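Local coordinates for protein cellulose 1,4-beta-cellobiosidase (Thermobifida fusca, PDB 4JJJ) that probably acts as a cellobiohydrolase that degrades cellulose, this chain being the family 48 glycoside hydrolase module of a longer protein that also carries a cellulose-binding domain, at residues A[328-333]-A[429-434]; A[379-382]-A[388-391]; A[461-466]-A[526-531]. The protein carries 1 engineered substitution. All coordinates share one frame; numbering follows the deposited sequence. Where two conformers were deposited one is given.

All three contacts are apolar between their segments, but they sit in different surroundings. Interaction 1 joins two helices near the end of one of them and is partly buried, a tyrosine ring meeting threonine and valine methyls. Interaction 2, nested along the chain inside the span closed by interaction 1, is local: a loop folds back so that a proline covers a tryptophan face, with a second, exposed proline beside it. Interaction 3 is buried throughout, aliphatic and phenyl carbons lying between a strand end and a helix that holds zinc and sodium on another side. They share no helix or strand and do not touch; interactions 2 and 3 are about 40 Å apart between centres.

Interaction 1 of 3, residues A[328-333]-A[429-434]; sequences NVLAAY and YYVTGD
Y333 and T432 meet because of their first torsions. In Y333, CG stands anti to the backbone N (chi1 163°), which swings the ring out from its helix toward 429-434. In T432, chi1 of 72° tucks OG1 between the backbone N and the carbonyl carbon and turns the methyl CG2 out to the tyrosine. The two side chains approach from opposite directions, and T432 CG2 comes to 3.6 Å from Y333 CE1, in touch also with CZ and OH. The methyl reaches the ring obliquely. One residue back, V431 CG1 lies 4.2 Å from Y333 CE2, so the two methyls meet CE1 and CE2 of the Y333 ring, both obliquely. The other methyl of V431 turns to the buried L330, where V431 CG2 and L330 CD2 are 4.3 Å apart. L330 does this with the tip of its chain. The contact is thus a small run of carbon surfaces.

Polar groups work at the two helix ends. N328 is the N-cap of its helix: OD1 accepts from A331 N at 2.9 Å in a nearly straight bond (174°), with the donor lying above the carbonyl plane. Beyond T432 the other helix stops at G433, which takes a positive phi, while G433 N still bonds Y429 O at 2.7 Å. D434 then caps the next helix through OD1 to A437 N, and its OD2 makes a salt bridge to R436.

The pair belongs to the (alpha/alpha)6 fold of this module, helix 329-337 lying against the C-terminal end of helix 416-432. Helix 223-242 borders the contact, with W235 on V431 and F234 on L330, while helix 348-365 packs against V329 and A332 and helix 499-516 against Y429 and Y430.

Interaction 2 of 3, residues A[379-382]-A[388-391]; sequences NSWK and PPTG
The loop that leaves strand 376-378 and leads to strand 394-395 of an antiparallel sheet folds back on itself, closed by a CH-pi contact between W381 and P388. P388 lies over one face of the indole: its CB stands 3.8 Å from the centroid of the W381 five-membered ring and only 8° off the ring normal, while P388 CA approaches W381 CD1 at 3.7 Å. The indole is delivered there with CG anti to the backbone N (chi1 -161°). P388 CG adds its carbon surface beside W381 CG and CB, and the two side chains cross obliquely. Y399 of strand 398-401 touches both W381 and P388, tying the folded loop to the sheet. D386, which binds iron in a structure of this protein, is also close to the indole. An alanine in place of W381 would remove the flat indole, and P388 would probably lose the surface its ring rests on, leaving the turn between the segments freer to shift. Earlier in the loop, S380 OG is hydrogen-bonded to Y385 N. Further along, P389 runs at about a right angle to the indole and meets its six-membered ring obliquely, P389 CD lying 4.0 Å from W381 CZ2.

Interaction 3 of 3, residues A[461-466]-A[526-531]; sequences QNFQVP and EGLLDA. With ZN (zinc ion), chain S; NA (sodium ion), chain J.
F463 reaches A531 of helix 519-533 with its ring atom CD2, 3.7 Å from A531 CB. Its chi1 of 80° sets CG between the backbone N and the carbonyl carbon, which leaves CB and CG of F463 beside the same methyl, an oblique approach to the ring. In L528, one turn earlier on the helix, chi2 of 177° puts CD1 anti to CA, which leaves the other methyl, L528 CD2, as the branch that reaches V465 CG1 at 4.1 Å; the same CD2 stays 4.4 Å from F463 CD1. One leucine methyl thus touches both the phenyl and the valine. L505 and T502 of helix 499-516 back this patch.

On another side of the helix the side chains turn to metals. E526 bends at chi2 (-75°), and OE2 holds the zinc ion at 1.9 Å, with H633 of helix 620-637 as a further ligand. D530, one turn on, gives both carboxylate oxygens to the sodium ion, OD1 at 2.4 Å and OD2 at a longer 2.9 Å. Water 1 binds this sodium and donates to both E526 O and E526 OE1, so OE1 is held by the water while OE2 holds the zinc.

Apolar on one side and metal-binding on another, helix 519-533 packs against the start of strand 465-473 and the loop just before it, the strand's hairpin partner being strand 488-496, within the (alpha/alpha)6 fold of family 48.

Interaction 1 of 3, residues A[328-333]-A[429-434]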
# COMPACT_ATOMS: atom_id res chain seq x y z
N ASN A 328 -9.81 -4.31 4.10
CA ASN A 328 -10.40 -3.17 4.76
C ASN A 328 -11.87 -3.40 4.88
O ASN A 328 -12.67 -2.96 4.04
CB ASN A 328 -10.09 -1.87 4.01
CG ASN A 328 -10.30 -0.66 4.87
OD1 ASN A 328 -11.25 -0.60 5.64
ND2 ASN A 328 -9.38 0.31 4.78
N VAL A 329 -12.19 -4.07 5.98
CA VAL A 329 -13.57 -4.47 6.16
C VAL A 329 -14.44 -3.23 6.46
O VAL A 329 -15.69 -3.29 6.27
CB VAL A 329 -13.69 -5.50 7.24
CG1 VAL A 329 -13.01 -6.79 6.74
CG2 VAL A 329 -13.27 -5.04 8.62
N LEU A 330 -13.84 -2.17 6.96
CA LEU A 330 -14.59 -0.93 7.22
C LEU A 330 -14.93 -0.25 5.93
O LEU A 330 -16.11 0.09 5.73
CB LEU A 330 -13.74 -0.03 8.16
CG LEU A 330 -14.33 1.25 8.74
CD1 LEU A 330 -14.74 2.24 7.65
CD2 LEU A 330 -15.54 0.94 9.64
N ALA A 331 -14.01 -0.09 5.03
CA ALA A 331 -14.29 0.40 3.69
C ALA A 331 -15.34 -0.47 2.97
O ALA A 331 -16.20 0.09 2.27
CB ALA A 331 -13.04 0.55 2.88
N ALA A 332 -15.21 -1.80 3.09
CA ALA A 332 -16.17 -2.71 2.42
C ALA A 332 -17.59 -2.57 2.97
O ALA A 332 -18.57 -2.52 2.20
CB ALA A 332 -15.68 -4.12 2.44
N TYR A 333 -17.65 -2.39 4.30
CA TYR A 333 -18.95 -2.15 4.95
C TYR A 333 -19.48 -0.86 4.39
O TYR A 333 -20.70 -0.78 4.05
CB TYR A 333 -18.69 -2.00 6.47
CG TYR A 333 -19.88 -1.34 7.16
CD1 TYR A 333 -20.98 -2.09 7.42
CD2 TYR A 333 -19.79 -0.08 7.61
CE1 TYR A 333 -22.06 -1.51 8.12
CE2 TYR A 333 -20.88 0.52 8.21
CZ TYR A 333 -21.97 -0.23 8.41
OH TYR A 333 -23.07 0.37 9.10
N TYR A 429 -16.11 -3.31 14.30
CA TYR A 429 -16.68 -3.81 15.54
C TYR A 429 -17.25 -2.66 16.39
O TYR A 429 -18.37 -2.71 16.84
CB TYR A 429 -15.59 -4.57 16.32
CG TYR A 429 -16.02 -5.12 17.62
CD1 TYR A 429 -17.14 -5.93 17.76
CD2 TYR A 429 -15.33 -4.77 18.74
CE1 TYR A 429 -17.52 -6.37 19.01
CE2 TYR A 429 -15.68 -5.21 20.00
CZ TYR A 429 -16.79 -6.01 20.13
OH TYR A 429 -17.11 -6.52 21.43
N TYR A 430 -16.51 -1.53 16.46
CA TYR A 430 -17.04 -0.34 17.11
C TYR A 430 -18.34 0.12 16.49
O TYR A 430 -19.31 0.45 17.23
CB TYR A 430 -15.97 0.72 17.12
CG TYR A 430 -16.44 2.10 17.48
CD1 TYR A 430 -17.03 2.35 18.73
CD2 TYR A 430 -16.28 3.13 16.60
CE1 TYR A 430 -17.49 3.62 19.02
CE2 TYR A 430 -16.72 4.45 16.93
CZ TYR A 430 -17.34 4.67 18.15
OH TYR A 430 -17.72 6.00 18.43
N VAL A 431 -18.37 0.23 15.17
CA VAL A 431 -19.54 0.78 14.46
C VAL A 431 -20.76 -0.11 14.62
O VAL A 431 -21.86 0.43 15.00
CB VAL A 431 -19.22 1.07 13.03
CG1 VAL A 431 -20.47 1.48 12.28
CG2 VAL A 431 -18.09 2.15 12.94
N THR A 432 -20.63 -1.40 14.35
CA THR A 432 -21.81 -2.26 14.16
C THR A 432 -21.86 -3.39 15.19
O THR A 432 -22.91 -4.11 15.26
CB THR A 432 -21.84 -2.94 12.75
OG1 THR A 432 -20.82 -3.96 12.72
CG2 THR A 432 -21.69 -1.96 11.63
N GLY A 433 -20.79 -3.67 15.96
CA GLY A 433 -20.73 -4.81 16.78
C GLY A 433 -20.52 -6.15 16.05
O GLY A 433 -20.65 -7.25 16.70
N ASP A 434 -20.16 -6.12 14.78
CA ASP A 434 -20.07 -7.29 13.89
C ASP A 434 -19.45 -8.49 14.65
O ASP A 434 -18.26 -8.44 15.02
CB ASP A 434 -19.27 -6.96 12.63
CG ASP A 434 -19.40 -8.02 11.57
OD1 ASP A 434 -18.92 -9.16 11.81
OD2 ASP A 434 -19.97 -7.66 10.51

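Interaction 2 of 3, residues A[379-382]-A[388-391]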
# COMPACT_ATOMS: atom_id res chain seq x y z
N ASN A 379 -4.39 -16.67 -6.61
CA ASN A 379 -4.92 -17.48 -7.75
C ASN A 379 -3.83 -17.81 -8.81
O ASN A 379 -4.12 -18.41 -9.84
CB ASN A 379 -6.08 -16.76 -8.46
CG ASN A 379 -6.90 -17.69 -9.33
OD1 ASN A 379 -7.35 -18.69 -8.86
ND2 ASN A 379 -7.13 -17.33 -10.52
N SER A 380 -2.64 -17.26 -8.65
CA SER A 380 -1.55 -17.46 -9.61
C SER A 380 -0.29 -17.78 -8.85
O SER A 380 0.48 -16.90 -8.43
CB SER A 380 -1.33 -16.26 -10.46
OG SER A 380 -0.35 -16.44 -11.50
N TRP A 381 -0.03 -19.09 -8.62
CA TRP A 381 1.16 -19.44 -7.93
C TRP A 381 2.45 -18.93 -8.64
O TRP A 381 2.67 -19.21 -9.81
CB TRP A 381 1.19 -20.99 -7.73
CG TRP A 381 2.11 -21.41 -6.67
CD1 TRP A 381 3.26 -22.14 -6.84
CD2 TRP A 381 2.02 -21.16 -5.25
NE1 TRP A 381 3.90 -22.30 -5.63
CE2 TRP A 381 3.15 -21.70 -4.65
CE3 TRP A 381 1.09 -20.50 -4.44
CZ2 TRP A 381 3.37 -21.64 -3.26
CZ3 TRP A 381 1.28 -20.43 -3.09
CH2 TRP A 381 2.43 -21.01 -2.50
N LYS A 382 3.30 -18.26 -7.87
CA LYS A 382 4.57 -17.72 -8.29
C LYS A 382 4.34 -16.70 -9.38
O LYS A 382 5.28 -16.33 -10.17
CB LYS A 382 5.53 -18.82 -8.71
CG LYS A 382 6.03 -19.54 -7.47
CD LYS A 382 6.82 -20.72 -7.91
CE LYS A 382 7.36 -21.41 -6.68
NZ LYS A 382 8.12 -22.64 -7.11
N PRO A 388 1.32 -25.39 -7.24
CA PRO A 388 1.74 -25.35 -5.87
C PRO A 388 1.99 -26.71 -5.26
O PRO A 388 1.46 -27.70 -5.85
CB PRO A 388 0.55 -24.71 -5.18
CG PRO A 388 -0.38 -24.37 -6.21
CD PRO A 388 -0.10 -25.25 -7.39
N PRO A 389 2.65 -26.75 -4.10
CA PRO A 389 2.92 -28.05 -3.47
C PRO A 389 1.64 -28.79 -3.19
O PRO A 389 0.58 -28.22 -2.75
CB PRO A 389 3.62 -27.74 -2.16
CG PRO A 389 3.90 -26.27 -2.13
CD PRO A 389 3.27 -25.63 -3.33
N THR A 390 1.66 -30.09 -3.35
CA THR A 390 0.51 -30.89 -3.00
C THR A 390 0.13 -30.75 -1.48
O THR A 390 1.02 -30.70 -0.65
CB THR A 390 0.86 -32.36 -3.26
OG1 THR A 390 1.17 -32.44 -4.66
CG2 THR A 390 -0.32 -33.27 -3.03
N GLY A 391 -1.16 -30.63 -1.22
CA GLY A 391 -1.57 -30.48 0.16
C GLY A 391 -1.57 -29.04 0.71
O GLY A 391 -2.00 -28.79 1.86

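Interaction 3 of 3, residues A[461-466]-A[526-531]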
# COMPACT_ATOMS: atom_id res chain seq x y z
N GLN A 461 9.16 5.51 28.57
CA GLN A 461 10.40 5.80 27.94
C GLN A 461 10.93 4.68 27.08
O GLN A 461 11.47 4.94 26.01
CB GLN A 461 11.47 6.30 28.96
CG GLN A 461 11.27 7.79 29.22
CD GLN A 461 11.59 8.60 27.94
OE1 GLN A 461 12.44 8.20 27.12
NE2 GLN A 461 10.83 9.69 27.71
N ASN A 462 10.88 3.48 27.61
CA ASN A 462 11.49 2.33 26.91
C ASN A 462 10.38 1.35 26.52
O ASN A 462 10.51 0.13 26.62
CB ASN A 462 12.46 1.65 27.88
CG ASN A 462 13.60 2.58 28.29
OD1 ASN A 462 14.09 3.31 27.49
ND2 ASN A 462 14.00 2.50 29.51
N PHE A 463 9.23 1.88 26.05
CA PHE A 463 8.18 0.98 25.62
C PHE A 463 8.65 0.16 24.43
O PHE A 463 9.59 0.56 23.73
CB PHE A 463 6.95 1.83 25.17
CG PHE A 463 7.03 2.42 23.78
CD1 PHE A 463 6.51 1.78 22.69
CD2 PHE A 463 7.72 3.64 23.59
CE1 PHE A 463 6.59 2.35 21.50
CE2 PHE A 463 7.77 4.22 22.31
CZ PHE A 463 7.23 3.54 21.29
N GLN A 464 7.93 -0.92 24.15
CA GLN A 464 8.28 -1.76 22.99
C GLN A 464 7.01 -2.37 22.41
O GLN A 464 6.15 -2.84 23.16
CB GLN A 464 9.21 -2.93 23.43
CG GLN A 464 10.56 -2.54 24.05
CD GLN A 464 11.54 -2.38 22.95
OE1 GLN A 464 12.11 -3.38 22.47
NE2 GLN A 464 11.55 -1.25 22.35
N VAL A 465 6.93 -2.42 21.08
CA VAL A 465 5.86 -3.10 20.39
C VAL A 465 6.47 -4.12 19.44
O VAL A 465 7.68 -3.99 19.06
CB VAL A 465 4.98 -2.09 19.58
CG1 VAL A 465 4.36 -1.07 20.58
CG2 VAL A 465 5.79 -1.35 18.53
N PRO A 466 5.69 -5.11 19.02
CA PRO A 466 6.22 -6.07 18.02
C PRO A 466 6.67 -5.44 16.73
O PRO A 466 6.09 -4.50 16.25
CB PRO A 466 5.09 -7.08 17.85
CG PRO A 466 4.27 -6.89 19.12
CD PRO A 466 4.36 -5.46 19.45
N GLU A 526 -3.79 3.10 26.67
CA GLU A 526 -3.51 4.35 27.38
C GLU A 526 -1.99 4.45 27.62
O GLU A 526 -1.42 5.55 27.50
CB GLU A 526 -4.20 4.37 28.74
CG GLU A 526 -5.70 4.51 28.69
CD GLU A 526 -6.26 5.90 28.36
OE1 GLU A 526 -5.61 6.76 27.73
OE2 GLU A 526 -7.44 6.14 28.78
N GLY A 527 -1.33 3.33 27.94
CA GLY A 527 0.11 3.31 28.13
C GLY A 527 0.90 3.62 26.88
O GLY A 527 1.88 4.31 26.91
N LEU A 528 0.39 3.13 25.73
CA LEU A 528 0.96 3.50 24.43
C LEU A 528 0.81 4.99 24.07
O LEU A 528 1.76 5.64 23.60
CB LEU A 528 0.38 2.62 23.33
CG LEU A 528 0.71 1.12 23.45
CD1 LEU A 528 0.03 0.35 22.37
CD2 LEU A 528 2.25 0.91 23.44
N LEU A 529 -0.33 5.60 24.37
CA LEU A 529 -0.50 7.00 24.08
C LEU A 529 0.42 7.85 24.99
O LEU A 529 1.01 8.80 24.56
CB LEU A 529 -1.95 7.42 24.35
CG LEU A 529 -3.04 6.84 23.45
CD1 LEU A 529 -4.42 7.36 23.90
CD2 LEU A 529 -2.74 7.08 22.02
N ASP A 530 0.59 7.42 26.24
CA ASP A 530 1.51 8.13 27.12
C ASP A 530 2.91 8.04 26.54
O ASP A 530 3.68 9.01 26.63
CB ASP A 530 1.54 7.48 28.50
CG ASP A 530 0.34 7.75 29.34
OD1 ASP A 530 -0.36 8.69 29.04
OD2 ASP A 530 0.12 7.01 30.34
N ALA A 531 3.29 6.84 26.11
CA ALA A 531 4.61 6.60 25.52
C ALA A 531 4.87 7.49 24.34
O ALA A 531 5.92 8.09 24.21
CB ALA A 531 4.72 5.12 25.16
ZN ZN S . -7.88 8.00 28.47
NA NA J . -2.37 8.51 30.33
O HOH W 1 -3.06 7.75 28.15
O HOH W 2 -6.68 9.33 29.47
O HOH W 3 -4.96 8.63 30.80
O HOH W 4 -2.46 6.81 31.18
O HOH W 5 -1.16 8.66 32.00